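Local coordinates for protein with a SET domain within carboxy region (Cryptosporidium parvum, PDB 4LDG) that is probably a histone H4 lysine methyltransferase of the SET8 type, acting through its carboxy-terminal SET domain, at residues Y128-C139 / I158-K168. Residues are numbered along the deposited sequence; the frame is centred on the assembly and turned at random.
Sequences YKYCILNEIHSC and IRKDDFVLEYK
Phe163 drives its ring against helix 121-134 and the turn that follows it. Its chi1 of -172° swings CG away from the backbone N and sends the ring from strand 163-166 toward the helix. Cys131 lays its CB over one face, 4.0 Å from the ring centroid in a CH-pi contact, and its SG stands oblique to the ring, beside Phe163 CB. Ile132 crosses the phenylalanine at about a right angle and brings CG1 to within 3.4 Å of Phe163 CE1, while Tyr128 CD1 reaches the ring edge. Phe244 of the neighbouring strand 240-247 also meets the rings of Tyr128 and Phe163.

Tyr128 runs on past the Phe163 ring to the type II turn 159-162. Its hydroxyl donates to Asp161 O at 2.6 Å, the acceptor lying in the plane of the tyrosine ring and the donor falling on a lone pair of the carbonyl. Water 1 links the same hydroxyl to Asp161 OD1.

Glu135, in the Schellman motif that closes the helix, turns the chain back along the strand. Ser138 then grips two successive carbonyls: its N bonds Val164 O (2.9 Å, 152° at the hydrogen), and its OG reaches Phe163 O at 2.8 Å, tilted 23° from the carbonyl plane. CG1, CG2 and CD1 of Ile158 pack about that serine, and water 3 ties OG to Asp162 OD2.

At the far end, Lys168 extends its chain obliquely across Glu135 and places NZ 2.8 Å from Glu135 OE1, on its syn lone pair, as a hydrogen-bonded salt bridge. Glu166 instead pairs with Arg242. Because Glu135 is exposed, that ion pair probably contributes less to fastening this edge strand of the SET-domain sheet than the buried Phe163 packing and the bonds to backbone carbonyls.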
loop_
_atom_site.group_PDB
_atom_site.type_symbol
_atom_site.label_atom_id
_atom_site.label_comp_id
_atom_site.label_asym_id
_atom_site.label_seq_id
_atom_site.Cartn_x
_atom_site.Cartn_y
_atom_site.Cartn_z
ATOM N N TYR A 128 -9.563 -5.896 3.298
ATOM C CA TYR A 128 -8.805 -5.203 2.265
ATOM C C TYR A 128 -9.620 -4.114 1.576
ATOM O O TYR A 128 -9.184 -2.968 1.438
ATOM C CB TYR A 128 -8.310 -6.235 1.229
ATOM C CG TYR A 128 -7.262 -7.207 1.768
ATOM C CD1 TYR A 128 -6.404 -6.854 2.792
ATOM C CD2 TYR A 128 -7.127 -8.467 1.226
ATOM C CE1 TYR A 128 -5.451 -7.719 3.245
ATOM C CE2 TYR A 128 -6.182 -9.358 1.696
ATOM C CZ TYR A 128 -5.326 -8.968 2.694
ATOM O OH TYR A 128 -4.367 -9.866 3.178
ATOM N N LYS A 129 -10.817 -4.485 1.166
ATOM C CA LYS A 129 -11.762 -3.548 0.586
ATOM C C LYS A 129 -11.983 -2.363 1.516
ATOM O O LYS A 129 -11.935 -1.207 1.087
ATOM C CB LYS A 129 -13.081 -4.260 0.291
ATOM C CG LYS A 129 -14.126 -3.377 -0.365
ATOM C CD LYS A 129 -15.250 -4.176 -1.020
ATOM C CE LYS A 129 -16.350 -3.221 -1.423
ATOM N NZ LYS A 129 -17.371 -3.787 -2.368
ATOM N N TYR A 130 -12.192 -2.637 2.798
ATOM C CA TYR A 130 -12.371 -1.547 3.743
ATOM C C TYR A 130 -11.136 -0.648 3.822
ATOM O O TYR A 130 -11.266 0.565 3.866
ATOM C CB TYR A 130 -12.738 -2.080 5.133
ATOM C CG TYR A 130 -13.133 -0.997 6.120
ATOM C CD1 TYR A 130 -14.471 -0.590 6.254
ATOM C CD2 TYR A 130 -12.184 -0.388 6.914
ATOM C CE1 TYR A 130 -14.842 0.376 7.158
ATOM C CE2 TYR A 130 -12.533 0.602 7.815
ATOM C CZ TYR A 130 -13.865 0.986 7.928
ATOM O OH TYR A 130 -14.200 1.974 8.825
ATOM N N CYS A 131 -9.941 -1.228 3.897
ATOM C CA CYS A 131 -8.699 -0.406 3.971
ATOM C C CYS A 131 -8.481 0.418 2.690
ATOM O O CYS A 131 -8.096 1.588 2.734
ATOM C CB CYS A 131 -7.485 -1.276 4.208
ATOM S SG CYS A 131 -7.492 -2.221 5.740
ATOM N N ILE A 132 -8.760 -0.186 1.546
ATOM C CA ILE A 132 -8.588 0.524 0.290
ATOM C C ILE A 132 -9.454 1.780 0.259
ATOM O O ILE A 132 -8.980 2.860 -0.072
ATOM C CB ILE A 132 -8.916 -0.359 -0.922
ATOM C CG1 ILE A 132 -7.822 -1.396 -1.090
ATOM C CG2 ILE A 132 -8.966 0.499 -2.189
ATOM C CD1 ILE A 132 -8.134 -2.464 -2.104
ATOM N N LEU A 133 -10.729 1.629 0.617
ATOM C CA LEU A 133 -11.703 2.712 0.439
ATOM C C LEU A 133 -11.684 3.750 1.555
ATOM O O LEU A 133 -12.051 4.887 1.316
ATOM C CB LEU A 133 -13.106 2.136 0.273
ATOM C CG LEU A 133 -13.341 1.424 -1.062
ATOM C CD1 LEU A 133 -14.615 0.635 -1.040
ATOM C CD2 LEU A 133 -13.365 2.415 -2.214
ATOM N N ASN A 134 -11.256 3.378 2.756
ATOM C CA ASN A 134 -11.160 4.341 3.864
ATOM C C ASN A 134 -9.726 4.779 4.147
ATOM O O ASN A 134 -9.463 5.367 5.172
ATOM C CB ASN A 134 -11.790 3.737 5.130
ATOM C CG ASN A 134 -13.258 3.473 4.947
ATOM O OD1 ASN A 134 -14.037 4.405 4.779
ATOM N ND2 ASN A 134 -13.645 2.206 4.931
ATOM N N GLU A 135 -8.802 4.453 3.243
ATOM C CA GLU A 135 -7.413 4.928 3.298
ATOM C C GLU A 135 -6.670 4.449 4.530
ATOM O O GLU A 135 -5.944 5.208 5.145
ATOM C CB GLU A 135 -7.334 6.458 3.212
ATOM C CG GLU A 135 -7.994 7.074 1.989
ATOM C CD GLU A 135 -7.151 7.003 0.722
ATOM O OE1 GLU A 135 -6.017 6.455 0.746
ATOM O OE2 GLU A 135 -7.627 7.506 -0.323
ATOM N N ILE A 136 -6.843 3.190 4.879
ATOM C CA ILE A 136 -6.080 2.590 5.953
ATOM C C ILE A 136 -4.820 2.001 5.322
ATOM O O ILE A 136 -4.909 1.381 4.265
ATOM C CB ILE A 136 -6.821 1.417 6.624
ATOM C CG1 ILE A 136 -8.268 1.756 6.942
ATOM C CG2 ILE A 136 -6.085 0.967 7.885
ATOM C CD1 ILE A 136 -8.425 2.714 8.077
ATOM N N HIS A 137 -3.665 2.184 5.959
ATOM C CA HIS A 137 -2.413 1.562 5.477
ATOM C C HIS A 137 -1.495 1.210 6.620
ATOM O O HIS A 137 -1.671 1.676 7.746
ATOM C CB HIS A 137 -1.673 2.448 4.464
ATOM C CG HIS A 137 -1.676 3.893 4.819
ATOM N ND1 HIS A 137 -2.447 4.822 4.149
ATOM C CD2 HIS A 137 -1.040 4.568 5.805
ATOM C CE1 HIS A 137 -2.283 6.009 4.704
ATOM N NE2 HIS A 137 -1.432 5.884 5.707
ATOM N N SER A 138 -0.519 0.361 6.340
ATOM C CA SER A 138 0.521 0.082 7.322
ATOM C C SER A 138 1.299 1.364 7.498
ATOM O O SER A 138 1.267 2.244 6.634
ATOM C CB SER A 138 1.434 -1.054 6.850
ATOM O OG SER A 138 0.754 -2.306 6.961
ATOM N N CYS A 139 1.968 1.485 8.634
ATOM C CA CYS A 139 2.813 2.646 8.927
ATOM C C CYS A 139 4.162 2.398 8.230
ATOM O O CYS A 139 4.845 1.397 8.498
ATOM C CB CYS A 139 2.952 2.781 10.440
ATOM S SG CYS A 139 4.134 4.010 11.027
ATOM N N ILE A 158 4.599 -4.939 10.844
ATOM C CA ILE A 158 3.595 -5.274 9.850
ATOM C C ILE A 158 3.410 -6.784 9.944
ATOM O O ILE A 158 4.289 -7.552 9.579
ATOM C CB ILE A 158 4.001 -4.832 8.427
ATOM C CG1 ILE A 158 4.166 -3.312 8.386
ATOM C CG2 ILE A 158 2.928 -5.252 7.442
ATOM C CD1 ILE A 158 4.832 -2.738 7.144
ATOM N N ARG A 159 2.262 -7.202 10.450
ATOM C CA ARG A 159 1.974 -8.614 10.551
ATOM C C ARG A 159 1.711 -9.216 9.183
ATOM O O ARG A 159 1.285 -8.516 8.252
ATOM C CB ARG A 159 0.754 -8.846 11.439
ATOM C CG ARG A 159 0.927 -8.368 12.866
ATOM C CD ARG A 159 0.019 -9.152 13.775
ATOM N NE ARG A 159 -0.214 -8.477 15.043
ATOM C CZ ARG A 159 -1.054 -7.457 15.230
ATOM N NH1 ARG A 159 -1.188 -6.950 16.445
ATOM N NH2 ARG A 159 -1.750 -6.935 14.226
ATOM N N LYS A 160 1.966 -10.514 9.089
ATOM C CA LYS A 160 1.657 -11.306 7.924
ATOM C C LYS A 160 0.216 -11.094 7.464
ATOM O O LYS A 160 -0.717 -11.161 8.283
ATOM C CB LYS A 160 1.844 -12.783 8.269
ATOM C CG LYS A 160 1.588 -13.765 7.133
ATOM C CD LYS A 160 1.749 -15.200 7.648
ATOM C CE LYS A 160 1.907 -16.199 6.513
ATOM N NZ LYS A 160 0.781 -16.077 5.544
ATOM N N ASP A 161 0.053 -10.850 6.160
ATOM C CA ASP A 161 -1.239 -10.627 5.519
ATOM C C ASP A 161 -1.886 -9.254 5.733
ATOM O O ASP A 161 -2.940 -8.987 5.134
ATOM C CB ASP A 161 -2.252 -11.747 5.843
ATOM C CG ASP A 161 -1.957 -13.027 5.097
ATOM O OD1 ASP A 161 -1.440 -12.952 3.964
ATOM O OD2 ASP A 161 -2.233 -14.123 5.639
ATOM N N ASP A 162 -1.278 -8.394 6.552
ATOM C CA ASP A 162 -1.762 -7.024 6.665
ATOM C C ASP A 162 -1.786 -6.397 5.286
ATOM O O ASP A 162 -0.987 -6.771 4.393
ATOM C CB ASP A 162 -0.891 -6.150 7.566
ATOM C CG ASP A 162 -1.147 -6.369 9.054
ATOM O OD1 ASP A 162 -2.025 -7.201 9.447
ATOM O OD2 ASP A 162 -0.454 -5.682 9.851
ATOM N N PHE A 163 -2.757 -5.501 5.111
ATOM C CA PHE A 163 -2.769 -4.511 4.032
ATOM C C PHE A 163 -1.560 -3.623 4.246
ATOM O O PHE A 163 -1.409 -3.052 5.327
ATOM C CB PHE A 163 -4.054 -3.679 4.071
ATOM C CG PHE A 163 -4.233 -2.764 2.885
ATOM C CD1 PHE A 163 -4.871 -3.213 1.740
ATOM C CD2 PHE A 163 -3.780 -1.446 2.924
ATOM C CE1 PHE A 163 -5.025 -2.379 0.633
ATOM C CE2 PHE A 163 -3.924 -0.596 1.829
ATOM C CZ PHE A 163 -4.531 -1.069 0.673
ATOM N N VAL A 164 -0.696 -3.474 3.232
ATOM C CA VAL A 164 0.462 -2.573 3.397
ATOM C C VAL A 164 0.182 -1.186 2.806
ATOM O O VAL A 164 0.082 -0.182 3.533
ATOM C CB VAL A 164 1.736 -3.247 2.862
ATOM C CG1 VAL A 164 2.952 -2.339 2.969
ATOM C CG2 VAL A 164 1.992 -4.535 3.638
ATOM N N LEU A 165 0.009 -1.128 1.491
ATOM C CA LEU A 165 -0.180 0.146 0.791
ATOM C C LEU A 165 -0.876 -0.147 -0.501
ATOM O O LEU A 165 -0.712 -1.250 -1.066
ATOM C CB LEU A 165 1.172 0.764 0.419
ATOM C CG LEU A 165 2.075 1.358 1.493
ATOM C CD1 LEU A 165 3.461 1.601 0.899
ATOM C CD2 LEU A 165 1.506 2.648 2.074
ATOM N N GLU A 166 -1.606 0.829 -1.020
ATOM C CA GLU A 166 -2.163 0.675 -2.351
ATOM C C GLU A 166 -1.092 1.140 -3.317
ATOM O O GLU A 166 -0.371 2.069 -3.012
ATOM C CB GLU A 166 -3.447 1.484 -2.535
ATOM C CG GLU A 166 -4.059 1.322 -3.920
ATOM C CD GLU A 166 -5.326 2.117 -4.155
ATOM O OE1 GLU A 166 -5.854 2.737 -3.206
ATOM O OE2 GLU A 166 -5.807 2.111 -5.313
ATOM N N TYR A 167 -0.983 0.486 -4.470
ATOM C CA TYR A 167 -0.146 1.002 -5.539
ATOM C C TYR A 167 -0.984 2.010 -6.321
ATOM O O TYR A 167 -1.736 1.649 -7.215
ATOM C CB TYR A 167 0.349 -0.119 -6.442
ATOM C CG TYR A 167 1.522 0.282 -7.310
ATOM C CD1 TYR A 167 2.820 0.067 -6.873
ATOM C CD2 TYR A 167 1.344 0.889 -8.544
ATOM C CE1 TYR A 167 3.910 0.430 -7.639
ATOM C CE2 TYR A 167 2.436 1.263 -9.323
ATOM C CZ TYR A 167 3.719 1.024 -8.856
ATOM O OH TYR A 167 4.822 1.345 -9.586
ATOM N N LYS A 168 -0.878 3.271 -5.943
ATOM C CA LYS A 168 -1.645 4.350 -6.562
ATOM C C LYS A 168 -0.984 4.987 -7.764
ATOM O O LYS A 168 0.233 5.096 -7.826
ATOM C CB LYS A 168 -1.877 5.442 -5.531
ATOM C CG LYS A 168 -2.829 5.019 -4.431
ATOM C CD LYS A 168 -2.861 6.018 -3.302
ATOM C CE LYS A 168 -4.125 5.806 -2.514
ATOM N NZ LYS A 168 -3.996 6.373 -1.144
HETATM O O HOH W 1 -3.577 -12.268 1.797
HETATM O O HOH W 2 -6.344 3.296 -0.603
HETATM O O HOH W 3 0.305 -2.915 9.550
#